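Local coordinates for DnaD-like replication protein (Streptococcus mutans UA159, PDB 2ZC2) that probably takes part in initiating DNA replication as a member of the DnaB/DnaD family, and binds zinc ions through the helical domain described here, at residues K28-D33 / D38-A43; R45-N50 / N56-I61. All coordinates share one frame; numbering follows the deposited sequence.

Helix 37-50 joins the two contacts: its first half meets the end of helix 20-32 in interaction 1, and its second half meets helix 55-67 in interaction 2. The centres of the two contacts lie about 13 Å apart and follow one another along the chain. They meet where Ile61 CD1 of interaction 2 comes 3.5 Å from Ala43 O of interaction 1. Zinc belongs to the outer parts of interaction 1, where Asp33 and Asp38 each hold an ion. Interaction 2 lies further off, with the side chain of Ile58 about 12 Å from a bound zinc. Together they illustrate how short connections let one helix take part in successive packings.

Interaction 1. Residues K28-D33 / D38-A43; sequences KTVSDD and DLVRSA. With ZN (zinc ion), chain E; ZN (zinc ion), chain D.
Val30 and Val40 are the residues of 28-33 and 38-43 whose CA atoms come nearest, 8.1 Å apart. Segment 28-33 ends helix 20-32 in a wider pi-type turn, in which Asp33 N bonds to Lys28 O at 2.9 Å; a short connection then leads into helix 37-50.

Across this gap the meeting is light and depends on one methyl group. Val40 CG2 stands 4.1 Å from Val30 CG2, the two valine side chains crossing at about a right angle, and equally close to Thr29 OG1. In Val40, CG1 lies anti to the backbone N (chi1 -178°), which leaves CG2 as the branch that does the touching. A bond to Leu26 O, within its own helix, satisfies the threonine hydroxyl, which can therefore lie against a methyl. Leu6 and Phe10 of helix 5-14 also pack on Val40, so three helices meet at this residue.

The acidic side chains work away from this apolar junction. Asp33 holds one zinc asymmetrically, through OD2 at 2.2 Å and OD1 at 2.6 Å. Asp38 reaches the other zinc through OD1 at 2.1 Å, and the same oxygen forms a salt bridge with Arg41 NH1, whose hydrogen bond is weak because the N-H...O angle is only 125°. Asp38 approaches the guanidinium at its edge and in its plane, while Arg41 NE is turned to Asp9, itself a zinc-binding residue.

The chemistry thus divides by position: dispersion contacts of Val40 join the helices inside, while carboxylates gather cations outside. Arg41 NH1 lies 3.2 Å from the zinc on Asp38, so the carboxylate offsets the charge of two close cations and probably helps to hold both.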
loop_
_atom_site.group_PDB
_atom_site.type_symbol
_atom_site.label_atom_id
_atom_site.label_comp_id
_atom_site.label_asym_id
_atom_site.label_seq_id
_atom_site.Cartn_x
_atom_site.Cartn_y
_atom_site.Cartn_z
ATOM N N LYS A 28 6.994 6.984 -4.512
ATOM C CA LYS A 28 7.830 7.389 -3.388
ATOM C C LYS A 28 8.017 6.315 -2.331
ATOM O O LYS A 28 9.157 5.992 -1.979
ATOM C CB LYS A 28 7.331 8.723 -2.786
ATOM C CG LYS A 28 7.929 9.941 -3.547
ATOM C CD LYS A 28 6.970 11.125 -3.846
ATOM C CE LYS A 28 6.642 11.969 -2.619
ATOM N NZ LYS A 28 7.447 11.720 -1.353
ATOM N N THR A 29 6.915 5.749 -1.837
ATOM C CA THR A 29 6.978 4.706 -0.815
ATOM C C THR A 29 7.796 3.504 -1.283
ATOM O O THR A 29 8.564 2.922 -0.503
ATOM C CB THR A 29 5.557 4.225 -0.345
ATOM O OG1 THR A 29 4.964 3.408 -1.342
ATOM C CG2 THR A 29 4.623 5.360 -0.093
ATOM N N VAL A 30 7.619 3.112 -2.540
ATOM C CA VAL A 30 8.282 1.913 -3.110
ATOM C C VAL A 30 9.775 2.164 -3.436
ATOM O O VAL A 30 10.659 1.449 -2.957
ATOM C CB VAL A 30 7.508 1.372 -4.323
ATOM C CG1 VAL A 30 8.384 0.400 -5.150
ATOM C CG2 VAL A 30 6.177 0.653 -3.869
ATOM N N SER A 31 10.051 3.196 -4.210
ATOM C CA SER A 31 11.457 3.593 -4.484
ATOM C C SER A 31 12.119 4.375 -3.369
ATOM O O SER A 31 13.090 3.876 -2.773
ATOM C CB SER A 31 11.551 4.370 -5.791
ATOM O OG SER A 31 10.567 3.856 -6.674
ATOM N N ASP A 32 11.629 5.586 -3.068
ATOM C CA ASP A 32 12.307 6.435 -2.066
ATOM C C ASP A 32 12.451 5.762 -0.708
ATOM O O ASP A 32 13.556 5.671 -0.153
ATOM C CB ASP A 32 11.645 7.823 -1.897
ATOM C CG ASP A 32 11.693 8.671 -3.161
ATOM O OD1 ASP A 32 11.981 8.132 -4.244
ATOM O OD2 ASP A 32 11.422 9.894 -3.089
ATOM N N ASP A 33 11.334 5.286 -0.172
ATOM C CA ASP A 33 11.320 4.724 1.161
ATOM C C ASP A 33 11.650 3.243 1.168
ATOM O O ASP A 33 11.681 2.627 2.236
ATOM C CB ASP A 33 9.967 4.969 1.833
ATOM C CG ASP A 33 9.617 6.478 1.954
ATOM O OD1 ASP A 33 10.486 7.338 1.730
ATOM O OD2 ASP A 33 8.474 6.789 2.289
ATOM N N ASP A 38 5.102 -5.698 -2.442
ATOM C CA ASP A 38 4.202 -6.743 -1.952
ATOM C C ASP A 38 3.761 -6.496 -0.533
ATOM O O ASP A 38 2.754 -7.010 -0.123
ATOM C CB ASP A 38 4.758 -8.147 -2.151
ATOM C CG ASP A 38 4.958 -8.460 -3.625
ATOM O OD1 ASP A 38 3.970 -8.849 -4.273
ATOM O OD2 ASP A 38 6.082 -8.262 -4.159
ATOM N N LEU A 39 4.521 -5.658 0.176
ATOM C CA LEU A 39 4.100 -5.140 1.452
ATOM C C LEU A 39 2.974 -4.101 1.300
ATOM O O LEU A 39 1.991 -4.109 2.089
ATOM C CB LEU A 39 5.273 -4.528 2.207
ATOM C CG LEU A 39 4.853 -4.051 3.618
ATOM C CD1 LEU A 39 4.571 -5.291 4.512
ATOM C CD2 LEU A 39 5.842 -3.103 4.292
ATOM N N VAL A 40 3.128 -3.216 0.313
ATOM C CA VAL A 40 2.058 -2.294 -0.078
ATOM C C VAL A 40 0.757 -3.041 -0.426
ATOM O O VAL A 40 -0.338 -2.713 0.061
ATOM C CB VAL A 40 2.498 -1.311 -1.191
ATOM C CG1 VAL A 40 1.374 -0.324 -1.536
ATOM C CG2 VAL A 40 3.729 -0.483 -0.752
ATOM N N ARG A 41 0.886 -4.043 -1.294
ATOM C CA ARG A 41 -0.217 -4.868 -1.665
ATOM C C ARG A 41 -0.843 -5.571 -0.433
ATOM O O ARG A 41 -2.093 -5.691 -0.353
ATOM C CB ARG A 41 0.254 -5.896 -2.726
ATOM C CG ARG A 41 -0.721 -7.062 -3.034
ATOM C CD ARG A 41 -0.179 -7.925 -4.238
ATOM N NE ARG A 41 -0.112 -7.138 -5.487
ATOM C CZ ARG A 41 0.994 -6.710 -6.095
ATOM N NH1 ARG A 41 2.211 -6.949 -5.599
ATOM N NH2 ARG A 41 0.872 -6.034 -7.227
ATOM N N SER A 42 -0.030 -6.025 0.518
ATOM C CA SER A 42 -0.677 -6.627 1.690
ATOM C C SER A 42 -1.360 -5.631 2.649
ATOM O O SER A 42 -2.291 -6.014 3.354
ATOM C CB SER A 42 0.234 -7.537 2.426
ATOM O OG SER A 42 1.189 -6.787 3.050
ATOM N N ALA A 43 -0.972 -4.349 2.587
ATOM C CA ALA A 43 -1.742 -3.290 3.289
ATOM C C ALA A 43 -3.072 -3.093 2.611
ATOM O O ALA A 43 -4.103 -2.949 3.278
ATOM C CB ALA A 43 -0.944 -2.030 3.390
HETATM ZN ZN ZN E . 4.412 -9.187 -6.326
HETATM ZN ZN ZN D . 8.448 8.984 1.921
#

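Interaction 2. Residues R45-N50 / N56-I61; sequences REAVFN and NYIQAI
Ala47 and Ile58 bring their CA atoms within 5.8 Å as helix segments 45-50 and 56-61 cross, their axes 9.3 Å apart at closest approach and their N-to-C directions 123° apart.

The small side chain of Ala47 makes this proximity possible and serves as the hub of the packing. Its CB lies 3.5 Å from Ile58 CG1, a tight apolar contact, and 3.8 Å from CD2 of Tyr57, which it meets at the ring edge near the ring plane. Ile61, one turn further along the helix, adds its terminal CD1, placed 4.2 Å from the same methyl. That CD1 also lies against the aliphatic part of Glu46, 3.8 Å from CG, and the two side chains cross at about a right angle. Glu46 CG is laid beside the isoleucine by a first torsion anti to the backbone N, and a bend at the second turns the carboxylate toward Asn50, without a hydrogen bond.

Tyr57 extends the contact beyond the alanine. Its first torsion (chi1 -169°) sends the ring across toward segment 45-50, CD2 and CE2 beside Ala47 CA and the hydroxyl at Asn50. There Tyr57 OH and Asn50 ND2 are 2.8 Å apart; with the planes 89° apart, the ring's edge, carrying the hydroxyl, comes in over the amide's face on its ND2 side.

Outside these segments, Ile58 continues the apolar surface onto Leu44 and Phe10, while Tyr57 touches Lys52 of the connecting loop. The pairing therefore grades from a buried centre at Ala47 and Ile58 to a polar margin of asparagine, glutamate and tyrosine: close apolar packing around Ala47 joins consecutive helices, and the amphiphilic side chains let their hydrocarbon parts join the packing while their polar ends lie at its border.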
loop_
_atom_site.group_PDB
_atom_site.type_symbol
_atom_site.label_atom_id
_atom_site.label_comp_id
_atom_site.label_asym_id
_atom_site.label_seq_id
_atom_site.Cartn_x
_atom_site.Cartn_y
_atom_site.Cartn_z
ATOM N N ARG A 45 -4.609 -5.453 0.782
ATOM C CA ARG A 45 -5.330 -6.681 1.166
ATOM C C ARG A 45 -6.019 -6.516 2.492
ATOM O O ARG A 45 -7.168 -6.869 2.630
ATOM C CB ARG A 45 -4.379 -7.892 1.274
ATOM C CG ARG A 45 -5.144 -9.265 1.506
ATOM C CD ARG A 45 -4.193 -10.491 1.467
ATOM N NE ARG A 45 -3.730 -10.735 2.830
ATOM C CZ ARG A 45 -3.833 -11.889 3.502
ATOM N NH1 ARG A 45 -4.347 -12.993 2.937
ATOM N NH2 ARG A 45 -3.376 -11.945 4.753
ATOM N N GLU A 46 -5.267 -6.065 3.493
ATOM C CA GLU A 46 -5.790 -5.930 4.861
ATOM C C GLU A 46 -6.939 -4.883 4.934
ATOM O O GLU A 46 -7.960 -5.079 5.598
ATOM C CB GLU A 46 -4.644 -5.613 5.808
ATOM C CG GLU A 46 -5.077 -5.436 7.202
ATOM C CD GLU A 46 -5.788 -6.687 7.707
ATOM O OE1 GLU A 46 -5.216 -7.819 7.558
ATOM O OE2 GLU A 46 -6.933 -6.502 8.221
ATOM N N ALA A 47 -6.813 -3.802 4.171
ATOM C CA ALA A 47 -7.879 -2.806 4.119
ATOM C C ALA A 47 -9.161 -3.468 3.490
ATOM O O ALA A 47 -10.271 -3.291 3.943
ATOM C CB ALA A 47 -7.435 -1.631 3.244
ATOM N N VAL A 48 -8.986 -4.169 2.395
ATOM C CA VAL A 48 -10.071 -4.942 1.816
ATOM C C VAL A 48 -10.718 -5.885 2.850
ATOM O O VAL A 48 -11.940 -5.964 2.915
ATOM C CB VAL A 48 -9.609 -5.733 0.570
ATOM C CG1 VAL A 48 -10.752 -6.641 0.015
ATOM C CG2 VAL A 48 -9.146 -4.788 -0.557
ATOM N N PHE A 49 -9.898 -6.653 3.568
ATOM C CA PHE A 49 -10.410 -7.701 4.486
ATOM C C PHE A 49 -11.180 -7.039 5.614
ATOM O O PHE A 49 -12.041 -7.674 6.276
ATOM C CB PHE A 49 -9.265 -8.543 5.081
ATOM C CG PHE A 49 -8.726 -9.619 4.150
ATOM C CD1 PHE A 49 -9.168 -9.727 2.845
ATOM C CD2 PHE A 49 -7.751 -10.487 4.600
ATOM C CE1 PHE A 49 -8.658 -10.711 1.986
ATOM C CE2 PHE A 49 -7.270 -11.473 3.758
ATOM C CZ PHE A 49 -7.726 -11.558 2.438
ATOM N N ASN A 50 -10.847 -5.772 5.879
ATOM C CA ASN A 50 -11.552 -5.004 6.923
ATOM C C ASN A 50 -12.791 -4.268 6.434
ATOM O O ASN A 50 -13.538 -3.750 7.222
ATOM C CB ASN A 50 -10.585 -4.039 7.597
ATOM C CG ASN A 50 -9.962 -4.644 8.829
ATOM O OD1 ASN A 50 -10.610 -5.467 9.531
ATOM N ND2 ASN A 50 -8.724 -4.261 9.127
ATOM N N ASN A 56 -6.484 6.570 2.648
ATOM C CA ASN A 56 -5.904 6.919 3.967
ATOM C C ASN A 56 -5.782 5.741 4.903
ATOM O O ASN A 56 -4.777 5.585 5.616
ATOM C CB ASN A 56 -6.751 8.013 4.666
ATOM C CG ASN A 56 -6.737 9.352 3.881
ATOM O OD1 ASN A 56 -6.091 9.473 2.859
ATOM N ND2 ASN A 56 -7.431 10.353 4.395
ATOM N N TYR A 57 -6.817 4.915 4.931
ATOM C CA TYR A 57 -6.749 3.677 5.742
ATOM C C TYR A 57 -5.609 2.747 5.350
ATOM O O TYR A 57 -4.862 2.243 6.205
ATOM C CB TYR A 57 -8.116 2.948 5.729
ATOM C CG TYR A 57 -8.258 1.812 6.737
ATOM C CD1 TYR A 57 -8.823 2.012 8.001
ATOM C CD2 TYR A 57 -7.865 0.515 6.405
ATOM C CE1 TYR A 57 -8.958 0.903 8.916
ATOM C CE2 TYR A 57 -7.988 -0.550 7.293
ATOM C CZ TYR A 57 -8.516 -0.367 8.539
ATOM O OH TYR A 57 -8.675 -1.468 9.369
ATOM N N ILE A 58 -5.446 2.505 4.063
ATOM C CA ILE A 58 -4.289 1.731 3.558
ATOM C C ILE A 58 -2.961 2.352 3.970
ATOM O O ILE A 58 -2.077 1.707 4.494
ATOM C CB ILE A 58 -4.388 1.651 1.980
ATOM C CG1 ILE A 58 -5.652 0.888 1.585
ATOM C CG2 ILE A 58 -3.105 0.957 1.380
ATOM C CD1 ILE A 58 -6.171 1.143 0.143
ATOM N N GLN A 59 -2.817 3.650 3.765
ATOM C CA GLN A 59 -1.599 4.340 4.250
ATOM C C GLN A 59 -1.373 4.249 5.748
ATOM O O GLN A 59 -0.261 4.150 6.133
ATOM C CB GLN A 59 -1.550 5.835 3.842
ATOM C CG GLN A 59 -1.620 5.996 2.352
ATOM C CD GLN A 59 -0.417 5.299 1.661
ATOM O OE1 GLN A 59 -0.584 4.583 0.695
ATOM N NE2 GLN A 59 0.797 5.532 2.177
ATOM N N ALA A 60 -2.421 4.341 6.573
ATOM C CA ALA A 60 -2.266 4.138 8.034
ATOM C C ALA A 60 -1.726 2.718 8.383
ATOM O O ALA A 60 -0.837 2.538 9.253
ATOM C CB ALA A 60 -3.604 4.443 8.747
ATOM N N ILE A 61 -2.241 1.707 7.690
ATOM C CA ILE A 61 -1.658 0.359 7.820
ATOM C C ILE A 61 -0.174 0.359 7.512
ATOM O O ILE A 61 0.603 -0.143 8.316
ATOM C CB ILE A 61 -2.438 -0.770 7.024
ATOM C CG1 ILE A 61 -3.879 -0.867 7.454
ATOM C CG2 ILE A 61 -1.731 -2.120 7.177
ATOM C CD1 ILE A 61 -4.821 -1.715 6.470
#